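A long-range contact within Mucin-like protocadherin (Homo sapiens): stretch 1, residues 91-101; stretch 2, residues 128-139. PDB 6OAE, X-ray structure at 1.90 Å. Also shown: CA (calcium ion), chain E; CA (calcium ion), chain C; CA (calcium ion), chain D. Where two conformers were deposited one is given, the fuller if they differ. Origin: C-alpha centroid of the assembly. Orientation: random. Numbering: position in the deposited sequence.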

# COMPACT_ATOMS: atom_id res chain seq x y z
N LEU A 91 6.26 -3.21 9.89
CA LEU A 91 4.80 -3.44 9.78
C LEU A 91 4.22 -2.39 8.83
O LEU A 91 4.55 -1.19 8.96
N ASP A 92 3.38 -2.85 7.91
CA ASP A 92 2.73 -1.97 6.92
C ASP A 92 1.72 -1.07 7.63
O ASP A 92 0.99 -1.54 8.56
N VAL A 93 1.70 0.18 7.21
CA VAL A 93 0.73 1.23 7.61
C VAL A 93 0.01 1.65 6.32
O VAL A 93 0.64 1.60 5.22
N ASN A 94 -1.26 2.03 6.42
CA ASN A 94 -2.01 2.61 5.28
C ASN A 94 -1.51 4.05 5.11
O ASN A 94 -2.14 4.98 5.65
N ASP A 95 -0.39 4.23 4.40
CA ASP A 95 0.30 5.54 4.28
C ASP A 95 0.30 6.05 2.82
O ASP A 95 0.93 7.11 2.58
N ASN A 96 -0.38 5.35 1.91
CA ASN A 96 -0.48 5.70 0.47
C ASN A 96 -1.96 5.83 0.10
O ASN A 96 -2.78 5.04 0.61
N ALA A 97 -2.28 6.81 -0.75
CA ALA A 97 -3.65 7.05 -1.24
C ALA A 97 -3.81 6.30 -2.57
O ALA A 97 -2.86 6.16 -3.34
N PRO A 98 -5.02 5.77 -2.87
CA PRO A 98 -5.26 5.19 -4.19
C PRO A 98 -5.29 6.35 -5.18
O PRO A 98 -5.66 7.46 -4.83
N GLU A 99 -4.86 6.08 -6.41
CA GLU A 99 -4.80 7.07 -7.49
C GLU A 99 -5.38 6.45 -8.75
O GLU A 99 -4.99 5.32 -9.08
N PHE A 100 -6.30 7.16 -9.40
CA PHE A 100 -6.79 6.81 -10.74
C PHE A 100 -5.76 7.32 -11.74
O PHE A 100 -5.17 8.37 -11.49
N PRO A 101 -5.49 6.60 -12.85
CA PRO A 101 -4.66 7.15 -13.93
C PRO A 101 -5.35 8.17 -14.87
O PRO A 101 -4.78 8.51 -15.90
N GLU A 128 -4.75 2.44 -8.43
CA GLU A 128 -3.57 1.74 -7.87
C GLU A 128 -3.19 2.43 -6.56
O GLU A 128 -3.25 3.68 -6.52
N ASP A 129 -2.85 1.62 -5.57
CA ASP A 129 -2.46 2.06 -4.21
C ASP A 129 -1.12 1.39 -3.89
O ASP A 129 -1.07 0.14 -3.94
N ARG A 130 -0.09 2.19 -3.58
CA ARG A 130 1.28 1.67 -3.29
C ARG A 130 1.29 0.84 -1.99
O ARG A 130 2.29 0.16 -1.76
N ASP A 131 0.24 0.86 -1.18
CA ASP A 131 0.01 -0.17 -0.14
C ASP A 131 -0.50 -1.40 -0.88
O ASP A 131 -1.72 -1.52 -1.10
N LYS A 132 0.41 -2.28 -1.28
CA LYS A 132 0.11 -3.43 -2.18
C LYS A 132 -1.02 -4.31 -1.60
O LYS A 132 -1.72 -4.93 -2.39
N ASP A 133 -1.16 -4.37 -0.28
CA ASP A 133 -2.13 -5.27 0.41
C ASP A 133 -3.51 -4.62 0.52
O ASP A 133 -4.43 -5.34 0.89
N ASP A 134 -3.66 -3.33 0.22
CA ASP A 134 -4.95 -2.60 0.38
C ASP A 134 -5.94 -3.12 -0.67
O ASP A 134 -5.59 -3.12 -1.86
N ILE A 135 -7.12 -3.53 -0.22
CA ILE A 135 -8.28 -3.85 -1.11
C ILE A 135 -8.97 -2.53 -1.40
O ILE A 135 -9.23 -1.79 -0.42
N LEU A 136 -9.23 -2.24 -2.66
CA LEU A 136 -9.85 -0.94 -3.04
C LEU A 136 -11.37 -1.15 -3.24
O LEU A 136 -11.77 -2.17 -3.78
N PHE A 137 -12.13 -0.17 -2.78
CA PHE A 137 -13.61 -0.15 -2.71
C PHE A 137 -14.07 1.00 -3.60
O PHE A 137 -13.70 2.15 -3.33
N TYR A 138 -14.86 0.67 -4.61
CA TYR A 138 -15.30 1.60 -5.67
C TYR A 138 -16.79 1.86 -5.56
O TYR A 138 -17.58 0.91 -5.34
N THR A 139 -17.15 3.12 -5.73
CA THR A 139 -18.53 3.63 -5.66
C THR A 139 -18.80 4.45 -6.90
O THR A 139 -17.93 5.25 -7.27

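Calcium, more than apolar packing, joins these two stretches: two ions lie directly between them, and Asp131 binds both with its two carboxylate oxygens. Its CA-to-CB bond points toward stretch 1, and with chi1 m (-59°) and chi2 -48°, OD2 lies 2.4 Å from the calcium of chain E and OD1 2.3 Å from the calcium of chain C. The chain E ion also takes Asn94 OD1 at 2.4 Å and Asn96 O at 2.3 Å from stretch 1, with Asp129 OD1 at 2.8 Å, Asp129 OD2 at 2.5 Å and Asp134 OD2 at 2.3 Å from stretch 2. Shared coordination explains why oxygens crowd without hydrogen bonding: Asn94 OD1 lies 3.0 Å from Asp131 OD2 and 3.1 Å from Asp134 OD2. Asn94 (t) leaves its backbone sideways but brings its end to the ion; Asp129 (t) does likewise, and its OD1 also accepts a hydrogen bond from Asp131 N at 2.9 Å.

The chain C ion gathers Asp92 OD1 at 2.2 Å, Val93 O at 2.4 Å and Asp95 OD1 at 2.3 Å, and ligands elsewhere in the structure complete its shell. Asp92 (t) points toward stretch 2, whereas Val93 (t) turns its side chain away and contributes only its carbonyl. Asp95 (p) starts away, yet its end returns: OD1 comes within 2.9 Å of Asp131 OD1 as its neighbour in the shell of the chain C ion, while OD2 binds the calcium of chain D at 2.2 Å, an ion that also holds water 4.

Asn96 (m) clamps the Asp131 carboxylate with two hydrogen bonds, Asn96 N to Asp131 OD2 at 3.0 Å and the nearly straight Asn96 ND2 to Asp131 OD1 at 3.2 Å. Its CG also rests 3.7 Å from CB of Arg130 (m), whose end leads away.

Water 1 donates to Asp92 OD2 and Asp134 OD1, each at 2.7 Å, bridging two acidic side chains. Water 2 accepts from Asp133 N at 2.9 Å, near the 4.3 Å approach of the like-charged Asp92 OD2 and Asp133 OD2. Water 3 links Ala97 O (2.7 Å) to Arg130 N (3.1 Å).

Beyond the ions the backbones pair in a single antiparallel bridge, Glu99 N to Glu128 O at 2.9 Å and Glu128 N to Glu99 O at 3.0 Å. Apolar packing is sparse: Pro98 CB meets CD1 of Leu136 (m, t) at 4.1 Å, and Phe100 (m), initially directed away, brings CE1 to 4.0 Å from CE2 at the ring edge of Tyr138 (m).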

# COMPACT_ATOMS: atom_id res chain seq x y z
CB LEU A 91 4.12 -3.34 11.14
CG LEU A 91 4.63 -4.29 12.22
CD1 LEU A 91 3.82 -4.12 13.50
CD2 LEU A 91 4.62 -5.74 11.74
CB ASP A 92 2.07 -2.78 5.80
CG ASP A 92 1.43 -1.88 4.76
OD1 ASP A 92 2.05 -0.81 4.42
OD2 ASP A 92 0.30 -2.21 4.33
CB VAL A 93 1.47 2.40 8.30
CG1 VAL A 93 0.61 3.67 8.40
CG2 VAL A 93 1.99 1.99 9.68
CB ASN A 94 -3.53 2.49 5.50
CG ASN A 94 -4.32 3.05 4.34
OD1 ASN A 94 -3.74 3.36 3.31
ND2 ASN A 94 -5.63 3.21 4.51
CB ASP A 95 1.72 5.47 4.87
CG ASP A 95 2.70 4.52 4.21
OD1 ASP A 95 2.25 3.54 3.58
OD2 ASP A 95 3.95 4.74 4.34
CB ASN A 96 0.25 4.68 -0.41
CG ASN A 96 1.75 4.75 -0.21
OD1 ASN A 96 2.43 5.57 -0.83
ND2 ASN A 96 2.29 3.90 0.63
CB ALA A 97 -3.92 8.53 -1.39
CB PRO A 98 -6.60 4.46 -4.05
CG PRO A 98 -7.30 5.19 -2.91
CD PRO A 98 -6.19 5.67 -2.00
CB GLU A 99 -3.36 7.49 -7.74
CG GLU A 99 -2.77 8.29 -6.61
CD GLU A 99 -1.26 8.47 -6.70
OE1 GLU A 99 -0.71 8.29 -7.80
OE2 GLU A 99 -0.65 8.79 -5.66
CB PHE A 100 -8.13 7.46 -11.04
CG PHE A 100 -9.30 6.90 -10.29
CD1 PHE A 100 -9.77 5.62 -10.57
CD2 PHE A 100 -9.96 7.66 -9.34
CE1 PHE A 100 -10.87 5.11 -9.91
CE2 PHE A 100 -11.07 7.15 -8.67
CZ PHE A 100 -11.52 5.88 -8.96
CB PRO A 101 -4.24 5.87 -14.65
CG PRO A 101 -5.44 4.95 -14.51
CD PRO A 101 -5.90 5.20 -13.09
CB GLU A 128 -2.38 1.72 -8.82
CG GLU A 128 -1.34 0.69 -8.44
CD GLU A 128 -0.34 0.42 -9.55
OE1 GLU A 128 -0.53 0.99 -10.65
OE2 GLU A 128 0.62 -0.33 -9.31
CB ASP A 129 -3.59 1.71 -3.25
CG ASP A 129 -3.43 2.25 -1.87
OD1 ASP A 129 -2.27 2.26 -1.36
OD2 ASP A 129 -4.45 2.65 -1.29
CB ARG A 130 2.31 2.81 -3.30
CG ARG A 130 2.52 3.43 -4.68
CD ARG A 130 3.59 4.51 -4.69
NE ARG A 130 3.81 5.05 -6.03
CZ ARG A 130 4.44 4.40 -7.01
NH1 ARG A 130 4.56 4.98 -8.20
NH2 ARG A 130 4.94 3.19 -6.81
CB ASP A 131 -0.97 0.31 0.93
CG ASP A 131 -0.52 1.57 1.63
OD1 ASP A 131 0.67 1.59 2.04
OD2 ASP A 131 -1.32 2.51 1.75
CB LYS A 132 1.34 -4.30 -2.38
CG LYS A 132 2.46 -3.70 -3.22
CD LYS A 132 3.40 -4.78 -3.79
CE LYS A 132 4.50 -5.25 -2.85
NZ LYS A 132 4.01 -5.70 -1.51
CB ASP A 133 -1.58 -5.68 1.78
CG ASP A 133 -0.26 -6.44 1.67
OD1 ASP A 133 -0.27 -7.52 1.07
OD2 ASP A 133 0.78 -5.93 2.18
CB ASP A 134 -4.78 -1.08 0.28
CG ASP A 134 -4.24 -0.43 1.54
OD1 ASP A 134 -3.95 -1.16 2.53
OD2 ASP A 134 -4.15 0.82 1.55
CB ILE A 135 -9.24 -4.87 -0.47
CG1 ILE A 135 -8.50 -6.15 -0.05
CG2 ILE A 135 -10.41 -5.16 -1.41
CD1 ILE A 135 -7.67 -6.75 -1.16
CB LEU A 136 -9.15 -0.39 -4.28
CG LEU A 136 -7.65 -0.14 -4.11
CD1 LEU A 136 -7.09 0.60 -5.30
CD2 LEU A 136 -7.35 0.60 -2.81
CB PHE A 137 -14.06 0.03 -1.27
CG PHE A 137 -13.83 -1.20 -0.44
CD1 PHE A 137 -12.55 -1.51 0.04
CD2 PHE A 137 -14.88 -2.07 -0.15
CE1 PHE A 137 -12.34 -2.66 0.79
CE2 PHE A 137 -14.66 -3.22 0.60
CZ PHE A 137 -13.40 -3.51 1.08
CB TYR A 138 -15.00 1.01 -7.04
CG TYR A 138 -13.55 0.79 -7.31
CD1 TYR A 138 -12.92 -0.39 -6.93
CD2 TYR A 138 -12.79 1.76 -7.95
CE1 TYR A 138 -11.57 -0.60 -7.20
CE2 TYR A 138 -11.45 1.56 -8.23
CZ TYR A 138 -10.84 0.38 -7.85
OH TYR A 138 -9.51 0.17 -8.11
CB THR A 139 -18.75 4.47 -4.40
OG1 THR A 139 -18.40 3.61 -3.32
CG2 THR A 139 -20.19 4.92 -4.27
CA CA E . -3.57 2.93 0.99
CA CA C . 2.31 1.25 3.59
CA CA D . 5.53 3.62 3.27
O HOH W 1 -1.89 -0.59 4.20
O HOH W 2 0.70 -3.39 1.75
O HOH W 3 -0.46 5.20 -3.96
O HOH W 4 6.98 5.36 4.11